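Local atomic coordinates of choline/ethanolamine kinase family protein (Mesorhizobium loti, PDB entry 3DXQ), a protein that probably phosphorylates ethanolamine or a related amino alcohol, belonging to the choline/ethanolamine kinase-like phosphotransferases. Residues 70-75 with 87-92; 12-17 with 40-45; 110-115 with 227-232. All coordinates share one frame; numbering follows the deposited sequence.

Contact 1 (70-75 with 87-92)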
ATOM      1  N   VAL A  70       4.828  -0.196  14.686  1.00 45.22           N
ATOM      2  CA  VAL A  70       4.505  -0.892  13.451  1.00 44.11           C
ATOM      3  C   VAL A  70       5.594  -0.699  12.423  1.00 44.65           C
ATOM      4  O   VAL A  70       5.901  -1.614  11.651  1.00 45.26           O
ATOM      5  CB  VAL A  70       3.126  -0.414  12.910  1.00 42.50           C
ATOM      6  CG1 VAL A  70       2.945  -0.787  11.484  1.00 37.76           C
ATOM      7  CG2 VAL A  70       2.025  -1.000  13.732  1.00 41.46           C
ATOM      8  N   SER A  71       6.159   0.501  12.400  1.00 45.28           N
ATOM      9  CA  SER A  71       7.268   0.839  11.520  1.00 44.95           C
ATOM     10  C   SER A  71       8.604   0.866  12.259  1.00 45.03           C
ATOM     11  O   SER A  71       8.680   1.160  13.457  1.00 44.46           O
ATOM     12  CB  SER A  71       7.042   2.206  10.891  1.00 44.06           C
ATOM     13  OG  SER A  71       8.274   2.758  10.427  1.00 46.91           O
ATOM     14  N   PRO A  72       9.684   0.585  11.536  1.00 46.03           N
ATOM     15  CA  PRO A  72      10.973   0.713  12.192  1.00 45.69           C
ATOM     16  C   PRO A  72      11.219   2.150  12.623  1.00 46.29           C
ATOM     17  O   PRO A  72      10.655   3.080  12.033  1.00 46.17           O
ATOM     18  CB  PRO A  72      11.974   0.318  11.106  1.00 45.23           C
ATOM     19  CG  PRO A  72      11.176  -0.395  10.066  1.00 49.02           C
ATOM     20  CD  PRO A  72       9.800   0.158  10.132  1.00 47.48           C
ATOM     21  N   GLU A  73      12.019   2.305  13.674  1.00 45.75           N
ATOM     22  CA  GLU A  73      12.431   3.592  14.176  1.00 46.36           C
ATOM     23  C   GLU A  73      12.937   4.510  13.068  1.00 46.60           C
ATOM     24  O   GLU A  73      13.685   4.074  12.198  1.00 47.88           O
ATOM     25  CB  GLU A  73      13.578   3.410  15.165  1.00 47.97           C
ATOM     26  CG  GLU A  73      13.206   3.489  16.608  1.00 51.20           C
ATOM     27  CD  GLU A  73      14.407   3.874  17.440  1.00 59.49           C
ATOM     28  OE1 GLU A  73      15.394   3.096  17.442  1.00 57.53           O
ATOM     29  OE2 GLU A  73      14.367   4.970  18.059  1.00 61.50           O
ATOM     30  N   VAL A  74      12.539   5.778  13.117  1.00 45.10           N
ATOM     31  CA  VAL A  74      13.009   6.781  12.168  1.00 42.98           C
ATOM     32  C   VAL A  74      14.063   7.605  12.879  1.00 42.77           C
ATOM     33  O   VAL A  74      13.748   8.377  13.768  1.00 43.35           O
ATOM     34  CB  VAL A  74      11.869   7.685  11.689  1.00 41.91           C
ATOM     35  CG1 VAL A  74      12.413   8.848  10.898  1.00 35.24           C
ATOM     36  CG2 VAL A  74      10.906   6.895  10.873  1.00 38.98           C
ATOM     37  N   LEU A  75      15.316   7.429  12.492  1.00 42.34           N
ATOM     38  CA  LEU A  75      16.428   8.054  13.197  1.00 42.40           C
ATOM     39  C   LEU A  75      16.845   9.397  12.631  1.00 42.24           C
ATOM     40  O   LEU A  75      17.512  10.168  13.318  1.00 38.79           O
ATOM     41  CB  LEU A  75      17.634   7.117  13.205  1.00 42.38           C
ATOM     42  CG  LEU A  75      17.315   5.720  13.753  1.00 47.47           C
ATOM     43  CD1 LEU A  75      18.556   4.848  13.688  1.00 51.26           C
ATOM     44  CD2 LEU A  75      16.758   5.785  15.186  1.00 48.94           C
ATOM     45  N   ARG A  87      16.292   2.218  11.170  1.00 43.90           N
ATOM     46  CA  ARG A  87      17.096   1.156  11.714  1.00 45.26           C
ATOM     47  C   ARG A  87      16.826  -0.087  10.892  1.00 44.77           C
ATOM     48  O   ARG A  87      15.688  -0.343  10.506  1.00 45.36           O
ATOM     49  CB  ARG A  87      16.802   0.943  13.201  1.00 45.85           C
ATOM     50  CG  ARG A  87      17.610  -0.197  13.793  1.00 47.72           C
ATOM     51  CD  ARG A  87      17.779  -0.099  15.301  1.00 45.97           C
ATOM     52  NE  ARG A  87      19.025   0.572  15.638  1.00 46.08           N
ATOM     53  CZ  ARG A  87      19.126   1.812  16.092  1.00 38.08           C
ATOM     54  NH1 ARG A  87      18.062   2.572  16.302  1.00 47.98           N
ATOM     55  NH2 ARG A  87      20.308   2.288  16.349  1.00 38.50           N
ATOM     56  N   TYR A  88      17.877  -0.845  10.608  1.00 44.30           N
ATOM     57  CA  TYR A  88      17.730  -2.077   9.870  1.00 45.22           C
ATOM     58  C   TYR A  88      17.308  -3.176  10.813  1.00 45.44           C
ATOM     59  O   TYR A  88      17.896  -3.344  11.880  1.00 44.01           O
ATOM     60  CB  TYR A  88      19.018  -2.511   9.173  1.00 46.53           C
ATOM     61  CG  TYR A  88      18.888  -3.840   8.453  1.00 43.87           C
ATOM     62  CD1 TYR A  88      18.091  -3.963   7.314  1.00 45.48           C
ATOM     63  CD2 TYR A  88      19.566  -4.970   8.902  1.00 47.02           C
ATOM     64  CE1 TYR A  88      17.972  -5.181   6.633  1.00 42.62           C
ATOM     65  CE2 TYR A  88      19.459  -6.195   8.223  1.00 51.47           C
ATOM     66  CZ  TYR A  88      18.656  -6.286   7.091  1.00 47.76           C
ATOM     67  OH  TYR A  88      18.539  -7.482   6.426  1.00 48.20           O
ATOM     68  N   ILE A  89      16.312  -3.932  10.361  1.00 46.41           N
ATOM     69  CA  ILE A  89      15.781  -5.102  11.046  1.00 45.91           C
ATOM     70  C   ILE A  89      16.465  -6.393  10.562  1.00 47.09           C
ATOM     71  O   ILE A  89      16.149  -6.929   9.485  1.00 46.71           O
ATOM     72  CB  ILE A  89      14.296  -5.202  10.761  1.00 45.70           C
ATOM     73  CG1 ILE A  89      13.611  -3.979  11.346  1.00 44.48           C
ATOM     74  CG2 ILE A  89      13.717  -6.475  11.351  1.00 48.88           C
ATOM     75  CD1 ILE A  89      12.180  -3.831  10.872  1.00 54.28           C
ATOM     76  N   ALA A  90      17.407  -6.873  11.372  1.00 48.29           N
ATOM     77  CA  ALA A  90      18.170  -8.066  11.067  1.00 48.18           C
ATOM     78  C   ALA A  90      17.241  -9.257  11.101  1.00 48.56           C
ATOM     79  O   ALA A  90      16.240  -9.247  11.802  1.00 49.71           O
ATOM     80  CB  ALA A  90      19.306  -8.239  12.063  1.00 49.05           C
ATOM     81  N   GLY A  91      17.565 -10.263  10.295  1.00 50.06           N
ATOM     82  CA  GLY A  91      16.783 -11.491  10.206  1.00 50.82           C
ATOM     83  C   GLY A  91      15.331 -11.254   9.890  1.00 51.88           C
ATOM     84  O   GLY A  91      14.451 -11.876  10.483  1.00 55.91           O
ATOM     85  N   ALA A  92      15.079 -10.329   8.972  1.00 50.95           N
ATOM     86  CA  ALA A  92      13.729 -10.023   8.545  1.00 49.95           C
ATOM     87  C   ALA A  92      13.680 -10.258   7.072  1.00 49.01           C
ATOM     88  O   ALA A  92      14.626  -9.916   6.373  1.00 50.01           O
ATOM     89  CB  ALA A  92      13.381  -8.572   8.856  1.00 50.42           C
TER

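Contact 2 (12-17 with 40-45)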
ATOM      1  N   ALA A  12      27.864  11.791   3.464  1.00 57.68           N
ATOM      2  CA  ALA A  12      28.566  12.977   3.958  1.00 56.67           C
ATOM      3  C   ALA A  12      27.645  13.760   4.874  1.00 55.54           C
ATOM      4  O   ALA A  12      27.966  13.970   6.043  1.00 54.64           O
ATOM      5  CB  ALA A  12      29.033  13.857   2.782  1.00 56.54           C
ATOM      6  N   ALA A  13      26.487  14.143   4.328  1.00 54.20           N
ATOM      7  CA  ALA A  13      25.456  14.859   5.063  1.00 53.58           C
ATOM      8  C   ALA A  13      25.217  14.218   6.410  1.00 53.82           C
ATOM      9  O   ALA A  13      25.577  14.799   7.425  1.00 56.13           O
ATOM     10  CB  ALA A  13      24.141  14.909   4.271  1.00 53.63           C
ATOM     11  N   ILE A  14      24.667  13.001   6.420  1.00 52.25           N
ATOM     12  CA  ILE A  14      24.230  12.390   7.677  1.00 49.69           C
ATOM     13  C   ILE A  14      25.380  12.049   8.619  1.00 48.33           C
ATOM     14  O   ILE A  14      26.152  11.159   8.322  1.00 47.29           O
ATOM     15  CB  ILE A  14      23.417  11.128   7.472  1.00 48.52           C
ATOM     16  CG1 ILE A  14      22.337  11.328   6.412  1.00 49.98           C
ATOM     17  CG2 ILE A  14      22.779  10.731   8.799  1.00 49.66           C
ATOM     18  CD1 ILE A  14      22.735  10.874   5.039  1.00 48.77           C
ATOM     19  N   PRO A  15      25.478  12.745   9.771  1.00 49.39           N
ATOM     20  CA  PRO A  15      26.558  12.481  10.730  1.00 48.66           C
ATOM     21  C   PRO A  15      26.614  11.036  11.205  1.00 47.89           C
ATOM     22  O   PRO A  15      27.689  10.463  11.260  1.00 51.11           O
ATOM     23  CB  PRO A  15      26.242  13.425  11.900  1.00 48.32           C
ATOM     24  CG  PRO A  15      25.430  14.506  11.310  1.00 49.33           C
ATOM     25  CD  PRO A  15      24.594  13.826  10.251  1.00 50.89           C
HETATM   26  N   MSE A  16      25.475  10.439  11.520  1.00 47.84           N
HETATM   27  CA  MSE A  16      25.464   9.035  11.995  1.00 48.58           C
HETATM   28  C   MSE A  16      25.857   7.963  10.961  1.00 47.71           C
HETATM   29  O   MSE A  16      26.169   6.832  11.334  1.00 46.29           O
HETATM   30  CB  MSE A  16      24.135   8.659  12.645  1.00 47.64           C
HETATM   31  CG  MSE A  16      22.929   9.400  12.141  1.00 52.75           C
HETATM   32 SE   MSE A  16      21.305   8.440  12.528  0.75 51.34          SE
HETATM   33  CE  MSE A  16      21.872   7.141  13.770  1.00 53.75           C
ATOM     34  N   LEU A  17      25.835   8.302   9.677  1.00 47.27           N
ATOM     35  CA  LEU A  17      26.345   7.396   8.658  1.00 46.55           C
ATOM     36  C   LEU A  17      27.718   7.821   8.129  1.00 47.53           C
ATOM     37  O   LEU A  17      28.454   6.990   7.611  1.00 46.80           O
ATOM     38  CB  LEU A  17      25.354   7.282   7.509  1.00 46.75           C
ATOM     39  CG  LEU A  17      24.050   6.564   7.842  1.00 45.50           C
ATOM     40  CD1 LEU A  17      23.120   6.594   6.636  1.00 45.33           C
ATOM     41  CD2 LEU A  17      24.332   5.145   8.259  1.00 42.18           C
ATOM     42  N   LEU A  40      21.987   0.377   9.762  1.00 42.34           N
ATOM     43  CA  LEU A  40      21.026   1.444   9.501  1.00 42.33           C
ATOM     44  C   LEU A  40      20.643   1.336   8.029  1.00 39.94           C
ATOM     45  O   LEU A  40      21.367   0.726   7.261  1.00 38.82           O
ATOM     46  CB  LEU A  40      21.648   2.809   9.816  1.00 42.86           C
ATOM     47  CG  LEU A  40      22.191   3.015  11.232  1.00 44.51           C
ATOM     48  CD1 LEU A  40      22.995   4.303  11.336  1.00 42.82           C
ATOM     49  CD2 LEU A  40      21.082   3.026  12.245  1.00 45.45           C
ATOM     50  N   CYS A  41      19.490   1.878   7.660  1.00 39.04           N
ATOM     51  CA  CYS A  41      19.042   1.919   6.248  1.00 39.74           C
ATOM     52  C   CYS A  41      18.922   3.356   5.791  1.00 39.04           C
ATOM     53  O   CYS A  41      18.354   4.201   6.476  1.00 36.71           O
ATOM     54  CB  CYS A  41      17.680   1.284   6.047  1.00 37.73           C
ATOM     55  SG  CYS A  41      17.602  -0.427   6.320  1.00 46.35           S
ATOM     56  N   LEU A  42      19.479   3.617   4.630  1.00 40.81           N
ATOM     57  CA  LEU A  42      19.431   4.926   4.007  1.00 43.26           C
ATOM     58  C   LEU A  42      18.357   4.859   2.928  1.00 45.85           C
ATOM     59  O   LEU A  42      18.407   3.962   2.085  1.00 48.10           O
ATOM     60  CB  LEU A  42      20.793   5.230   3.391  1.00 41.99           C
ATOM     61  CG  LEU A  42      21.014   6.605   2.775  1.00 39.96           C
ATOM     62  CD1 LEU A  42      20.914   7.725   3.803  1.00 35.40           C
ATOM     63  CD2 LEU A  42      22.366   6.616   2.141  1.00 36.45           C
ATOM     64  N   ARG A  43      17.377   5.763   2.969  1.00 47.87           N
ATOM     65  CA  ARG A  43      16.308   5.810   1.961  1.00 50.46           C
ATOM     66  C   ARG A  43      16.385   7.116   1.148  1.00 51.91           C
ATOM     67  O   ARG A  43      16.303   8.207   1.715  1.00 52.18           O
ATOM     68  CB  ARG A  43      14.948   5.700   2.645  1.00 49.88           C
ATOM     69  CG  ARG A  43      14.944   4.785   3.876  1.00 52.12           C
ATOM     70  CD  ARG A  43      13.530   4.537   4.411  1.00 54.61           C
ATOM     71  NE  ARG A  43      12.856   3.419   3.731  1.00 58.86           N
ATOM     72  CZ  ARG A  43      12.991   2.129   4.061  1.00 60.02           C
ATOM     73  NH1 ARG A  43      13.783   1.755   5.068  1.00 56.14           N
ATOM     74  NH2 ARG A  43      12.328   1.194   3.376  1.00 57.12           N
ATOM     75  N   ILE A  44      16.551   7.004  -0.173  1.00 53.48           N
ATOM     76  CA  ILE A  44      16.652   8.171  -1.073  1.00 54.60           C
ATOM     77  C   ILE A  44      15.384   8.284  -1.921  1.00 55.09           C
ATOM     78  O   ILE A  44      14.934   7.282  -2.485  1.00 58.31           O
ATOM     79  CB  ILE A  44      17.817   8.058  -2.069  1.00 53.97           C
ATOM     80  CG1 ILE A  44      19.169   7.872  -1.362  1.00 56.82           C
ATOM     81  CG2 ILE A  44      17.862   9.308  -2.969  1.00 57.26           C
ATOM     82  CD1 ILE A  44      19.997   9.138  -1.254  1.00 54.66           C
ATOM     83  N   PRO A  45      14.797   9.487  -2.020  1.00 53.35           N
ATOM     84  CA  PRO A  45      13.601   9.667  -2.854  1.00 52.63           C
ATOM     85  C   PRO A  45      13.833   9.627  -4.390  1.00 52.91           C
ATOM     86  O   PRO A  45      14.805  10.208  -4.905  1.00 51.48           O
ATOM     87  CB  PRO A  45      13.098  11.054  -2.433  1.00 51.74           C
ATOM     88  CG  PRO A  45      13.846  11.388  -1.181  1.00 51.29           C
ATOM     89  CD  PRO A  45      15.149  10.729  -1.316  1.00 52.99           C
TER

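Contact 3 (110-115 with 227-232)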
ATOM      1  N   ALA A 110       0.436 -10.198   9.004  1.00 36.30           N
ATOM      2  CA  ALA A 110       0.066  -8.934   8.358  1.00 35.57           C
ATOM      3  C   ALA A 110      -1.168  -8.327   9.051  1.00 35.77           C
ATOM      4  O   ALA A 110      -1.203  -7.129   9.333  1.00 38.31           O
ATOM      5  CB  ALA A 110      -0.208  -9.147   6.892  1.00 36.64           C
ATOM      6  N   GLY A 111      -2.168  -9.158   9.339  1.00 35.19           N
ATOM      7  CA  GLY A 111      -3.382  -8.725  10.035  1.00 34.59           C
ATOM      8  C   GLY A 111      -3.080  -8.205  11.427  1.00 36.88           C
ATOM      9  O   GLY A 111      -3.632  -7.194  11.858  1.00 35.90           O
ATOM     10  N   GLU A 112      -2.162  -8.865  12.118  1.00 39.35           N
ATOM     11  CA  GLU A 112      -1.738  -8.409  13.451  1.00 43.01           C
ATOM     12  C   GLU A 112      -1.055  -7.052  13.352  1.00 42.07           C
ATOM     13  O   GLU A 112      -1.297  -6.186  14.194  1.00 41.75           O
ATOM     14  CB  GLU A 112      -0.861  -9.473  14.140  1.00 41.99           C
ATOM     15  CG  GLU A 112      -1.753 -10.659  14.677  1.00 50.09           C
ATOM     16  CD  GLU A 112      -1.129 -12.093  14.653  1.00 50.85           C
ATOM     17  OE1 GLU A 112       0.114 -12.271  14.536  1.00 63.83           O
ATOM     18  OE2 GLU A 112      -1.927 -13.067  14.758  1.00 60.15           O
ATOM     19  N   ALA A 113      -0.266  -6.836  12.294  1.00 41.35           N
ATOM     20  CA  ALA A 113       0.411  -5.543  12.123  1.00 42.11           C
ATOM     21  C   ALA A 113      -0.624  -4.444  11.874  1.00 43.75           C
ATOM     22  O   ALA A 113      -0.570  -3.378  12.515  1.00 45.26           O
ATOM     23  CB  ALA A 113       1.422  -5.593  10.983  1.00 42.76           C
ATOM     24  N   PHE A 114      -1.558  -4.685  10.951  1.00 40.60           N
ATOM     25  CA  PHE A 114      -2.612  -3.713  10.719  1.00 39.90           C
ATOM     26  C   PHE A 114      -3.375  -3.447  12.014  1.00 40.25           C
ATOM     27  O   PHE A 114      -3.710  -2.307  12.346  1.00 41.94           O
ATOM     28  CB  PHE A 114      -3.606  -4.199   9.662  1.00 39.95           C
ATOM     29  CG  PHE A 114      -3.087  -4.152   8.254  1.00 38.92           C
ATOM     30  CD1 PHE A 114      -2.302  -3.097   7.807  1.00 41.14           C
ATOM     31  CD2 PHE A 114      -3.455  -5.123   7.347  1.00 40.07           C
ATOM     32  CE1 PHE A 114      -1.857  -3.063   6.485  1.00 44.96           C
ATOM     33  CE2 PHE A 114      -3.022  -5.080   6.026  1.00 43.20           C
ATOM     34  CZ  PHE A 114      -2.231  -4.048   5.599  1.00 43.00           C
ATOM     35  N   ARG A 115      -3.657  -4.512  12.749  1.00 40.10           N
ATOM     36  CA  ARG A 115      -4.449  -4.389  13.960  1.00 39.97           C
ATOM     37  C   ARG A 115      -3.789  -3.457  14.947  1.00 40.51           C
ATOM     38  O   ARG A 115      -4.444  -2.637  15.576  1.00 38.85           O
ATOM     39  CB  ARG A 115      -4.629  -5.755  14.602  1.00 39.75           C
ATOM     40  CG  ARG A 115      -5.584  -5.796  15.781  1.00 35.45           C
ATOM     41  CD  ARG A 115      -5.836  -7.234  16.105  1.00 37.38           C
ATOM     42  NE  ARG A 115      -6.567  -7.456  17.336  1.00 41.58           N
ATOM     43  CZ  ARG A 115      -6.809  -8.661  17.840  1.00 43.47           C
ATOM     44  NH1 ARG A 115      -6.394  -9.754  17.213  1.00 48.31           N
ATOM     45  NH2 ARG A 115      -7.465  -8.782  18.977  1.00 38.99           N
HETATM   46  N   MSE A 227      -8.145 -11.700   7.860  1.00 41.18           N
HETATM   47  CA  MSE A 227      -9.246 -11.055   8.561  1.00 40.53           C
HETATM   48  C   MSE A 227      -9.413 -11.592   9.974  1.00 40.97           C
HETATM   49  O   MSE A 227      -9.639 -10.826  10.925  1.00 42.66           O
HETATM   50  CB  MSE A 227     -10.546 -11.193   7.752  1.00 38.91           C
HETATM   51  CG  MSE A 227     -10.499 -10.375   6.472  1.00 38.10           C
HETATM   52 SE   MSE A 227     -12.108 -10.442   5.367  0.75 40.07          SE
HETATM   53  CE  MSE A 227     -12.184 -12.485   5.143  1.00 35.81           C
ATOM     54  N   ARG A 228      -9.286 -12.900  10.123  1.00 40.46           N
ATOM     55  CA  ARG A 228      -9.424 -13.500  11.431  1.00 41.90           C
ATOM     56  C   ARG A 228      -8.370 -12.943  12.368  1.00 40.08           C
ATOM     57  O   ARG A 228      -8.682 -12.641  13.504  1.00 43.94           O
ATOM     58  CB  ARG A 228      -9.343 -15.026  11.341  1.00 41.66           C
ATOM     59  CG  ARG A 228      -9.417 -15.756  12.686  1.00 46.38           C
ATOM     60  CD  ARG A 228      -9.362 -17.274  12.501  1.00 49.89           C
ATOM     61  NE  ARG A 228     -10.606 -17.790  11.921  1.00 62.10           N
ATOM     62  CZ  ARG A 228     -11.717 -18.065  12.613  1.00 65.27           C
ATOM     63  NH1 ARG A 228     -11.773 -17.880  13.936  1.00 62.65           N
ATOM     64  NH2 ARG A 228     -12.787 -18.524  11.974  1.00 64.67           N
ATOM     65  N   ALA A 229      -7.132 -12.808  11.895  1.00 39.56           N
ATOM     66  CA  ALA A 229      -6.049 -12.282  12.731  1.00 40.63           C
ATOM     67  C   ALA A 229      -6.277 -10.820  13.006  1.00 40.69           C
ATOM     68  O   ALA A 229      -5.955 -10.338  14.082  1.00 39.42           O
ATOM     69  CB  ALA A 229      -4.679 -12.492  12.072  1.00 39.82           C
ATOM     70  N   TYR A 230      -6.830 -10.119  12.021  1.00 41.59           N
ATOM     71  CA  TYR A 230      -7.094  -8.681  12.156  1.00 42.76           C
ATOM     72  C   TYR A 230      -8.210  -8.342  13.143  1.00 43.02           C
ATOM     73  O   TYR A 230      -8.037  -7.456  13.975  1.00 42.45           O
ATOM     74  CB  TYR A 230      -7.429  -8.057  10.795  1.00 41.58           C
ATOM     75  CG  TYR A 230      -7.726  -6.593  10.880  1.00 39.98           C
ATOM     76  CD1 TYR A 230      -6.700  -5.663  11.052  1.00 44.87           C
ATOM     77  CD2 TYR A 230      -9.034  -6.127  10.847  1.00 44.43           C
ATOM     78  CE1 TYR A 230      -6.976  -4.301  11.182  1.00 43.31           C
ATOM     79  CE2 TYR A 230      -9.317  -4.760  10.945  1.00 42.38           C
ATOM     80  CZ  TYR A 230      -8.296  -3.862  11.103  1.00 39.97           C
ATOM     81  OH  TYR A 230      -8.598  -2.528  11.208  1.00 46.57           O
ATOM     82  N   PHE A 231      -9.339  -9.045  13.022  1.00 42.16           N
ATOM     83  CA  PHE A 231     -10.545  -8.766  13.797  1.00 40.02           C
ATOM     84  C   PHE A 231     -10.599  -9.452  15.140  1.00 42.65           C
ATOM     85  O   PHE A 231     -11.411  -9.086  15.977  1.00 41.68           O
ATOM     86  CB  PHE A 231     -11.779  -9.246  13.033  1.00 41.45           C
ATOM     87  CG  PHE A 231     -12.131  -8.417  11.829  1.00 36.77           C
ATOM     88  CD1 PHE A 231     -12.349  -7.044  11.944  1.00 40.98           C
ATOM     89  CD2 PHE A 231     -12.285  -9.010  10.601  1.00 33.65           C
ATOM     90  CE1 PHE A 231     -12.691  -6.285  10.823  1.00 41.76           C
ATOM     91  CE2 PHE A 231     -12.638  -8.268   9.486  1.00 41.55           C
ATOM     92  CZ  PHE A 231     -12.843  -6.905   9.593  1.00 38.78           C
ATOM     93  N   GLY A 232      -9.774 -10.477  15.339  1.00 45.61           N
ATOM     94  CA  GLY A 232      -9.772 -11.226  16.600  1.00 44.82           C
ATOM     95  C   GLY A 232     -10.936 -12.196  16.609  1.00 44.53           C
ATOM     96  O   GLY A 232     -11.387 -12.640  17.677  1.00 45.04           O
TER

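Contact 1 (70-75 with 87-92)
Arg87 NH1 is the best-held polar atom where 70-75 meets 87-92: one salt bridge grips it, from Glu73 OE1 at 2.9 Å. The carboxylate oxygen comes in at the edge of the guanidinium, near its plane, and the two flat groups are turned only 22° apart. Both side chains run alongside each other in the same direction, Glu73 extended beyond CG and Arg87 leaving with CG anti to its backbone N before bending at chi3 (-94°). Long, exposed and oppositely charged, they suit the surface. That bend brings one guanidinium face over Leu75, whose CD1 lies 3.5 Å from Arg87 NH1. Leucine suits this place because its methyl can lie against the flat group while the charge is met at the edge. The pairing sits where strand 74-77 begins and strand 84-87 ends, antiparallel neighbours at one margin of the five-stranded N-lobe sheet of a protein kinase-like fold. Here the backbone hydrogen bond is weak: Arg87 N to Glu73 O measures 3.4 Å. Further along, Pro72 and Ile89 cross at about a right angle, with Pro72 CG 3.7 Å from Ile89 CD1. Pro72 also packs on Val195 and Ile89 on Trp193.

Contact 2 (12-17 with 40-45)
Five apolar side chains join the loop 12-17 to one face of strand 40-45. The strand presents alternate residues, Leu40 and Leu42, to the loop, while Cys41 between them points away from it and packs on Tyr88. These leucines differ: Leu40 sets CG anti to its carbonyl carbon (chi1 -57°), whereas Leu42 sets CG anti to its backbone N (chi1 -175°). Leu17 reaches both, its CG anti to the carbonyl carbon and chi2 near 177°, which turns CD2 to Leu40 and CD1 to Leu42. Leu17 CD2 meets Leu40 CD1 at 3.5 Å, and Leu17 CD1 meets Leu42 CD1 at 3.8 Å, each pair crossing obliquely. A forked leucine suits this position because one residue can serve two alternate residues of the strand. Ile14 CD1 adds a second touch on Leu42 CD1 at 3.8 Å. At the exposed end, selenomethionine Met16 bends at chi3 and crosses Leu40 at about a right angle, its CE 3.9 Å from Leu40 CD1. A hydrogen bond from Leu17 N to Ile14 O closes a turn, consistent with Ile14, Met16 and Leu17 all pointing toward the strand. Val85 of the adjacent strand also touches Ile14, Leu17 and Leu40, extending the apolar layer over the N-lobe sheet. With apolar carbons meeting almost entirely through methyls, attachment across these segments rests on shape and hydrophobic burial, without directional bonds.

Contact 3 (110-115 with 227-232)
Helices 106-118 and 220-231 run nearly side by side in the same sense, their local axes 7.3 Å apart and crossing at -29°. The approach is close where small residues meet, Gly111 CA lying 4.3 Å from Tyr230 CA beside Ala229; glycine suits the place because it brings no side chain between the helices. On this packed side Tyr230, with CG anti to its backbone N, turns its ring edge to the other helix. Gly111 O lies at that edge, 3.5 Å from Tyr230 CD1, and Phe114 CB touches Tyr230 CD1 at 3.7 Å. The Tyr230 hydroxyl is hydrogen-bonded to His118 ND1 at the end of helix 106-118, while Phe114 packs onward against Leu209 and Leu212 of helix 206-215, within the helical C-lobe of this kinase-like fold. The solvent side is looser and polar. Arg115, stretched from CG to NE, lies across the C-terminal end of helix 220-231, and its NH1 donates to Ala229 O at 3.2 Å, from above the carbonyl plane and somewhat bent (142°). Gly232 N lies over one face of the guanidinium. A guanidinium beside a helix C-terminus probably interacts favourably with the partial negative charge there.

Contact 2 is the buried one, contact 1 lies at the surface and contact 3 is partly buried. Contacts 1 and 2 serve the same five-stranded N-lobe sheet and touch directly: Leu75 CD1 packs on Leu40 CD2 at 3.4 Å, so the residue beneath a guanidinium in one also adjoins the methyl layer of the other. Contact 3 belongs to the helical lobe, its centre about 33 Å from that of contact 2, yet Val70 CG2 of contact 1 reaches Ala113 O at 3.7 Å, placing 70-75 between the sheet and helix 106-118. Chemistry follows position: purely apolar in contact 2, a charge pair beside apolar packing in contact 1, and glycine-assisted helix packing with an arginine-carbonyl bond in contact 3.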